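Local atomic coordinates of synaptotagmin-4 (Rattus norvegicus, PDB entry 1W15), a protein that takes part in the transport of neuronal dense core vesicles through its interaction with the kinesin KIF1A, as a member of the synaptotagmin family. Residues A[55-60]-A[98-103]; A[35-40]-A[143-148]. All blocks are in the same frame, centred on the assembly; numbering follows the deposited sequence.

Contact 1. Residues A[55-60]-A[98-103]; sequences VKVNLY and ISVEFL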
ATOM      1  N   VAL A  55     -16.136   1.489  -5.040  1.00 34.69           N
ATOM      2  CA  VAL A  55     -16.044   0.127  -5.489  1.00 34.81           C
ATOM      3  C   VAL A  55     -16.565  -0.799  -4.403  1.00 36.13           C
ATOM      4  O   VAL A  55     -16.178  -0.701  -3.218  1.00 36.54           O
ATOM      5  CB  VAL A  55     -14.556  -0.246  -5.806  1.00 35.85           C
ATOM      6  CG1 VAL A  55     -14.462  -1.728  -6.238  1.00 33.86           C
ATOM      7  CG2 VAL A  55     -14.031   0.704  -6.877  1.00 34.19           C
ATOM      8  N   LYS A  56     -17.420  -1.717  -4.820  1.00 35.84           N
ATOM      9  CA  LYS A  56     -17.943  -2.743  -3.950  1.00 36.46           C
ATOM     10  C   LYS A  56     -17.261  -4.038  -4.327  1.00 36.85           C
ATOM     11  O   LYS A  56     -17.081  -4.319  -5.520  1.00 36.91           O
ATOM     12  CB  LYS A  56     -19.453  -2.895  -4.215  1.00 37.39           C
ATOM     13  CG  LYS A  56     -20.075  -3.922  -3.317  1.00 39.86           C
ATOM     14  CD  LYS A  56     -21.420  -3.461  -2.895  1.00 48.99           C
ATOM     15  CE  LYS A  56     -22.078  -4.500  -2.037  1.00 48.33           C
ATOM     16  NZ  LYS A  56     -23.486  -4.130  -1.944  1.00 45.36           N
ATOM     17  N   VAL A  57     -16.894  -4.816  -3.316  1.00 35.91           N
ATOM     18  CA  VAL A  57     -16.150  -6.049  -3.504  1.00 35.83           C
ATOM     19  C   VAL A  57     -16.965  -7.190  -2.845  1.00 35.52           C
ATOM     20  O   VAL A  57     -17.199  -7.171  -1.634  1.00 36.31           O
ATOM     21  CB  VAL A  57     -14.730  -5.987  -2.888  1.00 36.18           C
ATOM     22  CG1 VAL A  57     -13.919  -7.278  -3.261  1.00 37.01           C
ATOM     23  CG2 VAL A  57     -13.946  -4.722  -3.360  1.00 34.79           C
ATOM     24  N   ASN A  58     -17.398  -8.170  -3.634  1.00 35.08           N
ATOM     25  CA  ASN A  58     -18.165  -9.314  -3.107  1.00 34.22           C
ATOM     26  C   ASN A  58     -17.286 -10.550  -3.196  1.00 34.90           C
ATOM     27  O   ASN A  58     -16.660 -10.760  -4.221  1.00 36.96           O
ATOM     28  CB  ASN A  58     -19.460  -9.520  -3.922  1.00 34.12           C
ATOM     29  CG  ASN A  58     -20.461  -8.398  -3.722  1.00 35.67           C
ATOM     30  OD1 ASN A  58     -20.618  -7.924  -2.599  1.00 36.24           O
ATOM     31  ND2 ASN A  58     -21.147  -7.956  -4.799  1.00 36.58           N
ATOM     32  N   LEU A  59     -17.307 -11.399  -2.167  1.00 33.58           N
ATOM     33  CA  LEU A  59     -16.542 -12.640  -2.163  1.00 34.10           C
ATOM     34  C   LEU A  59     -17.542 -13.784  -2.213  1.00 35.50           C
ATOM     35  O   LEU A  59     -18.502 -13.786  -1.439  1.00 34.09           O
ATOM     36  CB  LEU A  59     -15.764 -12.738  -0.849  1.00 34.13           C
ATOM     37  CG  LEU A  59     -14.838 -13.947  -0.719  1.00 35.34           C
ATOM     38  CD1 LEU A  59     -13.618 -13.761  -1.575  1.00 35.21           C
ATOM     39  CD2 LEU A  59     -14.437 -14.169   0.729  1.00 34.79           C
ATOM     40  N   TYR A  60     -17.320 -14.740  -3.131  1.00 36.41           N
ATOM     41  CA  TYR A  60     -18.256 -15.864  -3.346  1.00 37.09           C
ATOM     42  C   TYR A  60     -17.521 -17.149  -3.054  1.00 39.31           C
ATOM     43  O   TYR A  60     -16.370 -17.311  -3.490  1.00 37.90           O
ATOM     44  CB  TYR A  60     -18.686 -15.919  -4.796  1.00 37.07           C
ATOM     45  CG  TYR A  60     -19.573 -14.740  -5.137  1.00 38.12           C
ATOM     46  CD1 TYR A  60     -20.949 -14.777  -4.836  1.00 39.20           C
ATOM     47  CD2 TYR A  60     -19.033 -13.582  -5.718  1.00 37.98           C
ATOM     48  CE1 TYR A  60     -21.800 -13.671  -5.104  1.00 39.37           C
ATOM     49  CE2 TYR A  60     -19.872 -12.497  -6.017  1.00 35.79           C
ATOM     50  CZ  TYR A  60     -21.249 -12.548  -5.698  1.00 37.79           C
ATOM     51  OH  TYR A  60     -22.064 -11.449  -5.982  1.00 39.45           O
ATOM     52  N   ILE A  98     -13.434 -20.199  -4.844  1.00 36.52           N
ATOM     53  CA  ILE A  98     -13.597 -18.826  -4.380  1.00 36.29           C
ATOM     54  C   ILE A  98     -13.528 -17.896  -5.581  1.00 36.75           C
ATOM     55  O   ILE A  98     -12.693 -18.087  -6.460  1.00 36.98           O
ATOM     56  CB  ILE A  98     -12.459 -18.517  -3.357  1.00 36.04           C
ATOM     57  CG1 ILE A  98     -12.608 -19.397  -2.115  1.00 35.04           C
ATOM     58  CG2 ILE A  98     -12.390 -17.020  -2.994  1.00 34.37           C
ATOM     59  CD1 ILE A  98     -13.838 -19.120  -1.253  1.00 33.38           C
ATOM     60  N   SER A  99     -14.374 -16.870  -5.623  1.00 36.68           N
ATOM     61  CA  SER A  99     -14.200 -15.853  -6.631  1.00 36.75           C
ATOM     62  C   SER A  99     -14.459 -14.489  -5.989  1.00 36.39           C
ATOM     63  O   SER A  99     -15.088 -14.429  -4.940  1.00 36.22           O
ATOM     64  CB  SER A  99     -15.128 -16.114  -7.798  1.00 36.49           C
ATOM     65  OG  SER A  99     -16.463 -16.055  -7.364  1.00 40.79           O
ATOM     66  N   VAL A 100     -13.974 -13.423  -6.629  1.00 35.86           N
ATOM     67  CA  VAL A 100     -14.076 -12.055  -6.092  1.00 36.30           C
ATOM     68  C   VAL A 100     -14.697 -11.198  -7.207  1.00 36.71           C
ATOM     69  O   VAL A 100     -14.283 -11.303  -8.365  1.00 37.34           O
ATOM     70  CB  VAL A 100     -12.700 -11.462  -5.702  1.00 35.17           C
ATOM     71  CG1 VAL A 100     -12.834 -10.031  -5.093  1.00 37.20           C
ATOM     72  CG2 VAL A 100     -11.940 -12.402  -4.697  1.00 36.60           C
ATOM     73  N   GLU A 101     -15.697 -10.409  -6.850  1.00 35.24           N
ATOM     74  CA  GLU A 101     -16.416  -9.610  -7.833  1.00 36.06           C
ATOM     75  C   GLU A 101     -16.183  -8.178  -7.422  1.00 36.00           C
ATOM     76  O   GLU A 101     -16.498  -7.822  -6.287  1.00 37.31           O
ATOM     77  CB  GLU A 101     -17.911  -9.939  -7.765  1.00 36.21           C
ATOM     78  CG  GLU A 101     -18.811  -9.142  -8.721  1.00 36.23           C
ATOM     79  CD  GLU A 101     -20.317  -9.449  -8.463  1.00 38.58           C
ATOM     80  OE1 GLU A 101     -20.746  -9.461  -7.290  1.00 37.08           O
ATOM     81  OE2 GLU A 101     -21.081  -9.668  -9.436  1.00 37.92           O
ATOM     82  N   PHE A 102     -15.708  -7.347  -8.349  1.00 35.25           N
ATOM     83  CA  PHE A 102     -15.529  -5.906  -8.122  1.00 35.14           C
ATOM     84  C   PHE A 102     -16.563  -5.158  -8.960  1.00 36.00           C
ATOM     85  O   PHE A 102     -16.717  -5.443 -10.189  1.00 36.14           O
ATOM     86  CB  PHE A 102     -14.145  -5.445  -8.586  1.00 35.03           C
ATOM     87  CG  PHE A 102     -13.011  -6.108  -7.886  1.00 36.68           C
ATOM     88  CD1 PHE A 102     -12.489  -7.327  -8.372  1.00 35.18           C
ATOM     89  CD2 PHE A 102     -12.415  -5.497  -6.761  1.00 35.44           C
ATOM     90  CE1 PHE A 102     -11.434  -7.944  -7.714  1.00 36.96           C
ATOM     91  CE2 PHE A 102     -11.339  -6.122  -6.105  1.00 35.14           C
ATOM     92  CZ  PHE A 102     -10.849  -7.318  -6.579  1.00 34.79           C
ATOM     93  N   LEU A 103     -17.263  -4.229  -8.312  1.00 34.86           N
ATOM     94  CA  LEU A 103     -18.248  -3.386  -8.973  1.00 35.33           C
ATOM     95  C   LEU A 103     -17.846  -1.937  -8.754  1.00 35.39           C
ATOM     96  O   LEU A 103     -17.708  -1.502  -7.614  1.00 36.58           O
ATOM     97  CB  LEU A 103     -19.654  -3.641  -8.377  1.00 35.69           C
ATOM     98  CG  LEU A 103     -19.980  -5.156  -8.423  1.00 39.24           C
ATOM     99  CD1 LEU A 103     -20.740  -5.561  -7.229  1.00 39.34           C
ATOM    100  CD2 LEU A 103     -20.627  -5.533  -9.731  1.00 36.65           C
TER
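E101 carries the polar half of this contact, its OE1 accepting two hydrogen bonds from the opposite strand. N58 ND2 gives one at 2.9 Å from E101 OE1, nearly straight at 170°, and Y60 OH gives the other at 2.7 Å from the same oxygen. Both donors meet OE1 from above the carboxylate plane, and the tyrosine ring stands 74° from that plane. With CG anti to its backbone N (chi1 178°) and an extended chain, E101 brings its acid between an amide and a phenol, a place suited to a residue with strong acceptors. Its second oxygen, OE2, forms a salt bridge with R118, which would be expected to favour the ionised acid; N58 OD1 is bonded in turn by R65, so both ends of the amide are fixed. Beneath these side chains the backbones run antiparallel, with K56–L103, N58–E101 and Y60–S99 as hydrogen-bonded pairs; N58 N lies 2.8 Å from E101 O. The other face is apolar. V57 CG1 presses tightly on V100 CG1, at 3.5 Å, while V57 CG2 lies 3.8 Å from F102 CD2. L59 CD1 reaches back to both I98 CG2 and V100 CG2. Branched and aromatic residues suit this face because strand 31-40 (V34, V36) and F88 pack on it from the other sheet. Side chains that alternate along each strand, apolar toward the other sheet and mostly polar on the outer face, mark one sheet of the C2 β-sandwich, here the C2B domain; D52, just before strand 53-61, and D106, ending strand 98-106, are among the ligands of a calcium ion in this crystal.

Contact 2. Residues A[35-40]-A[143-148]; sequences VVLKAR and QIAKWH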
ATOM      1  N   VAL A  35      -6.667  -5.333  -2.384  1.00 30.76           N
ATOM      2  CA  VAL A  35      -6.499  -3.883  -2.356  1.00 31.53           C
ATOM      3  C   VAL A  35      -7.159  -3.327  -3.609  1.00 31.41           C
ATOM      4  O   VAL A  35      -6.808  -3.663  -4.746  1.00 30.97           O
ATOM      5  CB  VAL A  35      -5.000  -3.428  -2.332  1.00 31.38           C
ATOM      6  CG1 VAL A  35      -4.899  -1.881  -2.120  1.00 32.52           C
ATOM      7  CG2 VAL A  35      -4.227  -4.211  -1.239  1.00 31.84           C
ATOM      8  N   VAL A  36      -8.099  -2.428  -3.402  1.00 32.29           N
ATOM      9  CA  VAL A  36      -8.655  -1.674  -4.542  1.00 32.50           C
ATOM     10  C   VAL A  36      -7.803  -0.391  -4.634  1.00 34.17           C
ATOM     11  O   VAL A  36      -7.815   0.463  -3.698  1.00 33.32           O
ATOM     12  CB  VAL A  36     -10.156  -1.288  -4.319  1.00 33.69           C
ATOM     13  CG1 VAL A  36     -10.664  -0.493  -5.533  1.00 32.70           C
ATOM     14  CG2 VAL A  36     -11.031  -2.590  -4.150  1.00 35.04           C
ATOM     15  N   LEU A  37      -7.050  -0.263  -5.730  1.00 32.95           N
ATOM     16  CA  LEU A  37      -6.029   0.763  -5.788  1.00 34.02           C
ATOM     17  C   LEU A  37      -6.605   2.002  -6.482  1.00 34.74           C
ATOM     18  O   LEU A  37      -6.733   3.053  -5.837  1.00 35.18           O
ATOM     19  CB  LEU A  37      -4.769   0.247  -6.485  1.00 33.60           C
ATOM     20  CG  LEU A  37      -4.049  -0.746  -5.548  1.00 35.23           C
ATOM     21  CD1 LEU A  37      -3.236  -1.835  -6.271  1.00 40.08           C
ATOM     22  CD2 LEU A  37      -3.103   0.104  -4.664  1.00 36.00           C
ATOM     23  N   LYS A  38      -6.955   1.881  -7.765  1.00 35.54           N
ATOM     24  CA  LYS A  38      -7.356   3.065  -8.577  1.00 35.65           C
ATOM     25  C   LYS A  38      -8.240   2.610  -9.714  1.00 34.87           C
ATOM     26  O   LYS A  38      -8.181   1.468 -10.136  1.00 34.07           O
ATOM     27  CB  LYS A  38      -6.155   3.724  -9.294  1.00 36.50           C
ATOM     28  CG  LYS A  38      -4.879   3.761  -8.633  1.00 42.22           C
ATOM     29  CD  LYS A  38      -3.842   4.508  -9.517  1.00 45.30           C
ATOM     30  CE  LYS A  38      -2.535   4.650  -8.717  1.00 50.00           C
ATOM     31  NZ  LYS A  38      -1.471   5.500  -9.399  1.00 49.07           N
ATOM     32  N   ALA A  39      -9.068   3.506 -10.219  1.00 34.31           N
ATOM     33  CA  ALA A  39      -9.743   3.272 -11.500  1.00 34.95           C
ATOM     34  C   ALA A  39      -9.329   4.416 -12.434  1.00 35.49           C
ATOM     35  O   ALA A  39      -8.995   5.520 -11.973  1.00 35.71           O
ATOM     36  CB  ALA A  39     -11.271   3.287 -11.292  1.00 34.95           C
ATOM     37  N   ARG A  40      -9.404   4.189 -13.742  1.00 35.18           N
ATOM     38  CA  ARG A  40      -9.154   5.240 -14.711  1.00 35.03           C
ATOM     39  C   ARG A  40      -9.990   5.027 -15.969  1.00 35.08           C
ATOM     40  O   ARG A  40     -10.496   3.906 -16.217  1.00 33.65           O
ATOM     41  CB  ARG A  40      -7.658   5.309 -15.075  1.00 35.02           C
ATOM     42  CG  ARG A  40      -7.179   4.156 -15.931  1.00 36.51           C
ATOM     43  CD  ARG A  40      -5.658   4.083 -16.123  1.00 39.01           C
ATOM     44  NE  ARG A  40      -5.225   2.827 -16.752  1.00 34.82           N
ATOM     45  CZ  ARG A  40      -3.948   2.430 -16.838  1.00 36.58           C
ATOM     46  NH1 ARG A  40      -2.966   3.193 -16.349  1.00 38.38           N
ATOM     47  NH2 ARG A  40      -3.645   1.284 -17.438  1.00 33.39           N
ATOM     48  N   GLN A 143       1.992 -10.424  -2.965  0.50 36.94           N
ATOM     49  CA  GLN A 143       0.927  -9.498  -3.375  0.50 36.03           C
ATOM     50  C   GLN A 143       1.164  -9.276  -4.840  0.50 34.73           C
ATOM     51  O   GLN A 143       2.301  -9.058  -5.247  0.50 34.48           O
ATOM     52  CB  GLN A 143       1.037  -8.167  -2.659  0.50 37.10           C
ATOM     53  CG  GLN A 143       0.039  -8.002  -1.572  0.50 38.39           C
ATOM     54  CD  GLN A 143      -1.106  -7.105  -1.969  0.50 42.45           C
ATOM     55  OE1 GLN A 143      -2.005  -7.531  -2.691  0.50 38.89           O
ATOM     56  NE2 GLN A 143      -1.108  -5.864  -1.449  0.50 42.29           N
ATOM     57  N   ILE A 144       0.122  -9.412  -5.646  0.50 33.32           N
ATOM     58  CA  ILE A 144       0.277  -9.215  -7.081  0.50 33.00           C
ATOM     59  C   ILE A 144      -0.773  -8.182  -7.504  0.50 33.15           C
ATOM     60  O   ILE A 144      -1.934  -8.314  -7.116  0.50 31.50           O
ATOM     61  CB  ILE A 144       0.041 -10.527  -7.846  0.50 32.12           C
ATOM     62  CG1 ILE A 144       0.959 -11.662  -7.330  0.50 33.77           C
ATOM     63  CG2 ILE A 144       0.196 -10.317  -9.381  0.50 30.39           C
ATOM     64  CD1 ILE A 144       0.405 -13.074  -7.675  0.50 30.70           C
ATOM     65  N   ALA A 145      -0.339  -7.198  -8.293  1.00 33.09           N
ATOM     66  CA  ALA A 145      -1.202  -6.061  -8.785  1.00 34.36           C
ATOM     67  C   ALA A 145      -1.329  -6.092 -10.293  1.00 35.64           C
ATOM     68  O   ALA A 145      -0.316  -6.365 -10.988  1.00 35.25           O
ATOM     69  CB  ALA A 145      -0.636  -4.730  -8.336  1.00 33.28           C
ATOM     70  N   LYS A 146      -2.550  -5.876 -10.834  1.00 33.84           N
ATOM     71  CA  LYS A 146      -2.749  -5.837 -12.288  1.00 35.03           C
ATOM     72  C   LYS A 146      -3.882  -4.871 -12.588  1.00 34.32           C
ATOM     73  O   LYS A 146      -4.827  -4.773 -11.789  1.00 32.66           O
ATOM     74  CB  LYS A 146      -3.186  -7.183 -12.896  1.00 35.77           C
ATOM     75  CG  LYS A 146      -2.259  -8.358 -12.609  1.00 44.90           C
ATOM     76  CD  LYS A 146      -2.526  -9.562 -13.590  1.00 52.83           C
ATOM     77  CE  LYS A 146      -1.534 -10.717 -13.293  1.00 56.26           C
ATOM     78  NZ  LYS A 146      -0.121 -10.172 -13.271  1.00 57.97           N
ATOM     79  N   TRP A 147      -3.742  -4.206 -13.719  1.00 33.82           N
ATOM     80  CA  TRP A 147      -4.839  -3.443 -14.360  1.00 33.94           C
ATOM     81  C   TRP A 147      -5.756  -4.387 -15.121  1.00 34.73           C
ATOM     82  O   TRP A 147      -5.281  -5.328 -15.783  1.00 34.15           O
ATOM     83  CB  TRP A 147      -4.255  -2.444 -15.350  1.00 33.49           C
ATOM     84  CG  TRP A 147      -3.743  -1.168 -14.745  1.00 34.11           C
ATOM     85  CD1 TRP A 147      -2.415  -0.759 -14.614  1.00 32.28           C
ATOM     86  CD2 TRP A 147      -4.547  -0.099 -14.222  1.00 33.46           C
ATOM     87  NE1 TRP A 147      -2.370   0.489 -14.024  1.00 35.42           N
ATOM     88  CE2 TRP A 147      -3.651   0.941 -13.806  1.00 33.42           C
ATOM     89  CE3 TRP A 147      -5.951   0.094 -14.076  1.00 34.85           C
ATOM     90  CZ2 TRP A 147      -4.102   2.166 -13.228  1.00 35.18           C
ATOM     91  CZ3 TRP A 147      -6.408   1.306 -13.536  1.00 33.38           C
ATOM     92  CH2 TRP A 147      -5.472   2.323 -13.088  1.00 35.49           C
ATOM     93  N   HIS A 148      -7.072  -4.174 -15.025  1.00 32.99           N
ATOM     94  CA  HIS A 148      -8.044  -4.965 -15.755  1.00 34.24           C
ATOM     95  C   HIS A 148      -9.025  -4.038 -16.434  1.00 35.46           C
ATOM     96  O   HIS A 148      -9.422  -3.057 -15.820  1.00 34.71           O
ATOM     97  CB  HIS A 148      -8.866  -5.799 -14.805  1.00 32.61           C
ATOM     98  CG  HIS A 148      -8.065  -6.836 -14.100  1.00 35.52           C
ATOM     99  ND1 HIS A 148      -7.847  -8.089 -14.637  1.00 35.06           N
ATOM    100  CD2 HIS A 148      -7.423  -6.808 -12.910  1.00 30.83           C
ATOM    101  CE1 HIS A 148      -7.128  -8.810 -13.791  1.00 35.94           C
ATOM    102  NE2 HIS A 148      -6.851  -8.058 -12.731  1.00 35.27           N
TER
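A guanidinium lies flat on an indole: the R40 group covers one face of W147, their planes only 8° apart. R40 CZ is 3.6 Å from the centroid of the six-membered ring of W147, a cation-π contact, and CZ comes within 3.4 Å of W147 CE2. The aliphatic part joins in, CD making a CH-π contact with the same ring. CG of R40 occupies the crowded position between backbone N and carbonyl carbon (chi1 72°), from which an extended chain runs across the ring. Arginine suits the place because its flat cation can stack while its N-H groups still bond at their edges: NH2 forms a salt bridge with E18, which also packs on W147. The indole edge near CZ3 meets A39 CA, and K38 CB comes to 4.1 Å from W147 CH2. An alanine in place of W147 would remove the indole, so R40 would probably lose the surface that its guanidinium stacks on and that helps fix its orientation. Further along, the small A145 meets L37 CD1 through its CB at 4.4 Å. No hydrogen bond joins the two segments, whose axes lie 9.0 Å apart at 22°, because strand 18-26 runs between them; L37 and K38 form a classic β bulge opposite its L20. Side chains thus reach across an intervening strand, between next-but-one, roughly parallel neighbours in an antiparallel sheet of the C2 β-sandwich.

From the N terminus, the chain passes first through 35-40, then 55-60, then 98-103 and last 143-148. Contact 1 closes a loop of 37 intervening residues that includes strands 64-70 and 80-89. Contact 2 spans 102 residues, taking in all of contact 1 as well as strand 114-121 and helix 128-138, so the smaller loop lies wholly within the larger and the two do not cross. Each contact belongs to a different sheet of the sandwich. They meet through V36, whose CG2 packs 3.7 Å from V57 CG2 and also touches the F102 ring, while its CG1 lies against V55. The core between the sheets thereby joins both contacts.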